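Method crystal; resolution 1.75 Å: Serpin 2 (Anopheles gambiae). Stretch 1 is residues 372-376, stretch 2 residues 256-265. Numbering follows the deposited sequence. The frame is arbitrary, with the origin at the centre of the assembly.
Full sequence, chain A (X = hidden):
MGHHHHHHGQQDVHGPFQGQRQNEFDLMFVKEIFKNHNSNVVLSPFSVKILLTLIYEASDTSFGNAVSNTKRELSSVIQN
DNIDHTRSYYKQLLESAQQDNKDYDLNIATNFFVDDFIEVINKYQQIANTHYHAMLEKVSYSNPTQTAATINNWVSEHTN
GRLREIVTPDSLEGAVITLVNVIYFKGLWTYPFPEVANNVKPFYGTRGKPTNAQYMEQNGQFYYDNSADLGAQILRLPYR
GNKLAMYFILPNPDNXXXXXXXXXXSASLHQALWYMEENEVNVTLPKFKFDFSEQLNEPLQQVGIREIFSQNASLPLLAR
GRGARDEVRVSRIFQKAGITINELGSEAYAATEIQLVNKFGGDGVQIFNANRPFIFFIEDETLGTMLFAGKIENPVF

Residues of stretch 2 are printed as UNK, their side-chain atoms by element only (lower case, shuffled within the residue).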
# COMPACT_ATOMS: atom_id res chain seq x y z
N ARG A 372 5.60 21.44 0.17
CA ARG A 372 6.17 20.96 -1.08
C ARG A 372 6.03 19.43 -1.09
O ARG A 372 5.59 18.87 -0.11
CB ARG A 372 7.62 21.38 -1.24
CG ARG A 372 8.49 20.93 -0.13
CD ARG A 372 9.87 21.59 -0.21
NE ARG A 372 10.59 21.15 0.97
CZ ARG A 372 10.62 21.81 2.12
NH1 ARG A 372 10.04 23.02 2.20
NH2 ARG A 372 11.24 21.30 3.16
N PRO A 373 6.36 18.77 -2.21
CA PRO A 373 6.02 17.33 -2.30
C PRO A 373 6.73 16.48 -1.24
O PRO A 373 7.82 16.80 -0.78
CB PRO A 373 6.50 16.95 -3.71
CG PRO A 373 6.26 18.21 -4.52
CD PRO A 373 6.73 19.33 -3.52
N PHE A 374 6.06 15.40 -0.83
CA PHE A 374 6.62 14.55 0.21
C PHE A 374 6.13 13.14 0.05
O PHE A 374 5.20 12.89 -0.73
CB PHE A 374 6.23 15.09 1.60
CG PHE A 374 4.73 15.23 1.82
CD1 PHE A 374 4.08 16.45 1.56
CD2 PHE A 374 3.99 14.18 2.33
CE1 PHE A 374 2.74 16.60 1.80
CE2 PHE A 374 2.63 14.31 2.57
CZ PHE A 374 1.99 15.54 2.28
N ILE A 375 6.79 12.22 0.77
CA ILE A 375 6.47 10.79 0.77
C ILE A 375 5.78 10.50 2.08
O ILE A 375 6.09 11.13 3.08
CB ILE A 375 7.78 10.00 0.69
CG1 ILE A 375 8.47 10.34 -0.65
CG2 ILE A 375 7.53 8.44 0.89
CD1 ILE A 375 10.01 10.13 -0.66
N PHE A 376 4.82 9.58 2.09
CA PHE A 376 4.24 9.12 3.33
C PHE A 376 4.05 7.61 3.29
O PHE A 376 4.05 7.00 2.20
CB PHE A 376 2.90 9.81 3.61
CG PHE A 376 1.83 9.49 2.59
CD1 PHE A 376 1.64 10.31 1.46
CD2 PHE A 376 1.00 8.39 2.77
CE1 PHE A 376 0.66 10.00 0.51
CE2 PHE A 376 0.00 8.08 1.82
CZ PHE A 376 -0.16 8.89 0.69
N UNK A 256 14.75 17.10 -4.05
CA UNK A 256 13.44 16.73 -4.57
C UNK A 256 13.05 15.39 -3.99
O UNK A 256 13.88 14.69 -3.42
c UNK A 256 13.46 16.56 -6.10
c UNK A 256 13.88 17.85 -6.80
o UNK A 256 14.38 15.51 -6.43
N UNK A 257 11.79 15.02 -4.17
CA UNK A 257 11.33 13.69 -3.78
C UNK A 257 12.14 12.61 -4.49
O UNK A 257 12.50 11.60 -3.90
c UNK A 257 9.83 13.52 -4.10
c UNK A 257 9.42 12.03 -4.19
c UNK A 257 8.99 14.25 -3.06
N UNK A 258 12.43 12.82 -5.77
CA UNK A 258 13.20 11.84 -6.52
C UNK A 258 14.61 11.64 -5.93
O UNK A 258 15.08 10.51 -5.79
c UNK A 258 13.27 12.22 -8.02
n UNK A 258 11.61 10.46 -8.45
c UNK A 258 12.09 11.65 -8.83
o UNK A 258 11.62 12.27 -9.79
N UNK A 259 15.27 12.73 -5.54
CA UNK A 259 16.59 12.61 -4.93
C UNK A 259 16.52 11.86 -3.59
O UNK A 259 17.35 11.01 -3.32
c UNK A 259 17.46 14.72 -6.11
n UNK A 259 18.87 16.55 -6.87
c UNK A 259 17.24 14.00 -4.75
o UNK A 259 17.55 16.90 -5.10
c UNK A 259 17.97 16.16 -5.98
N UNK A 260 15.53 12.19 -2.76
CA UNK A 260 15.37 11.51 -1.49
C UNK A 260 15.06 10.02 -1.73
O UNK A 260 15.61 9.12 -1.08
c UNK A 260 14.28 12.21 -0.64
c UNK A 260 14.71 13.65 -0.28
c UNK A 260 13.98 11.39 0.62
N UNK A 261 14.20 9.73 -2.71
CA UNK A 261 13.90 8.34 -3.05
C UNK A 261 15.16 7.50 -3.36
O UNK A 261 15.31 6.39 -2.85
c UNK A 261 10.95 7.46 -2.89
c UNK A 261 10.64 8.55 -5.10
c UNK A 261 12.94 8.27 -4.24
c UNK A 261 11.48 8.52 -3.85
N UNK A 262 16.06 8.03 -4.17
CA UNK A 262 17.28 7.32 -4.53
C UNK A 262 18.15 6.99 -3.32
O UNK A 262 18.97 6.07 -3.37
c UNK A 262 18.10 8.14 -5.53
c UNK A 262 17.43 8.26 -6.89
o UNK A 262 17.65 9.28 -7.58
o UNK A 262 16.68 7.34 -7.26
N UNK A 263 17.96 7.74 -2.25
CA UNK A 263 18.75 7.56 -1.03
C UNK A 263 18.12 6.52 -0.13
O UNK A 263 18.77 6.00 0.78
c UNK A 263 19.75 9.94 -0.86
c UNK A 263 21.21 9.49 -0.82
n UNK A 263 21.67 9.29 0.55
c UNK A 263 22.79 8.64 0.88
c UNK A 263 18.84 8.88 -0.24
n UNK A 263 23.13 8.50 2.15
n UNK A 263 23.56 8.12 -0.07
N UNK A 264 16.84 6.23 -0.36
CA UNK A 264 16.11 5.31 0.50
C UNK A 264 16.27 3.87 0.07
O UNK A 264 16.07 3.53 -1.09
c UNK A 264 14.38 6.97 1.23
c UNK A 264 14.62 5.63 0.51
c UNK A 264 13.84 4.52 1.19
c UNK A 264 12.94 7.43 1.12
N UNK A 265 16.66 3.03 1.03
CA UNK A 265 16.69 1.58 0.85
C UNK A 265 16.43 1.00 2.23
O UNK A 265 16.26 1.76 3.17
n UNK A 265 20.00 2.53 0.44
o UNK A 265 19.41 1.26 2.19
c UNK A 265 18.02 1.12 0.26
c UNK A 265 19.21 1.65 1.05

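Position 256 carries one carbon that bears an oxygen and a second carbon; its CA-to-CB bond points away from stretch 1, and its CB is 7.4 Å from Pro373 CB, too far for contact. A branched hydroxyl side chain of this size is Thr256. It sits at the N-cap, where its OG1 accepts from the backbone N of residue 259 at 3.1 Å and so satisfies an amide that the first turn leaves without a partner.

Position 257 has three carbons, forked at the first, with no polar atom. One branch lies against Pro373, the other against Ile375. A beta-branched side chain of three carbons is Val257. Its CG2 is 3.6 Å from Pro373 O and 3.7 Å from Pro373 CB, while its CG1 is 4.0 Å from Ile375 CG1.

Position 258 shows two carbons, the second carrying one oxygen and one nitrogen: Asn258, exposed and pointing away. Position 259 has the same amide end on a chain one carbon longer, also exposed and without contact to stretch 1. This is Gln259, whose OE1 accepts from Thr256 N at 3.0 Å, a second hydrogen bond between the same two residues.

Position 260 again has three carbons forked at the first, pointing toward the strand, with one branch reaching Ile375 CD1. It is Val260, with CG1 4.4 Å from Ile375 CD1. Position 261 has four carbons forked at the second; its CA-to-CB bond runs sideways, but the end comes nearer, one terminal carbon reaching Ile375 CD1. The late fork identifies Leu261, whose CD2 is 3.6 Å from Ile375 CD1.

Position 262, with two carbons and two oxygens on the second, is Asp262. Position 263 has three carbons, a nitrogen, then a carbon holding two more nitrogens: Arg263. Both are exposed, touch a crystal neighbour and miss stretch 1.

Position 264 has four carbons forked at the first, one arm two carbons long, its end reaching Ile375 CD1. The residue is Ile264, with CD1 4.4 Å from Ile375 CD1. Position 265, two carbons with an oxygen and a nitrogen on the second, is Asn265, an exposed N-cap for a backbone N just past the stretch.

The contact is apolar, with no hydrogen bond across it. Ile375 points toward the helix. Val257, Val260 and Leu261 lie on one helix face, at spacings of three and four, and Ile264, in the loop just after, adds its CD1 to the same pocket around Ile375 CD1. Phe374 points away, following strand alternation, while Pro373 packs on Val257. With the axes approaching to 9.1 Å at 47°, the rule is compact: one isoleucine on the strand serves four aliphatic residues, and the polar side chains of stretch 2 stay out of the contact, most of them exposed.

Stretch 2 (256-265) TVNQVLDRIN
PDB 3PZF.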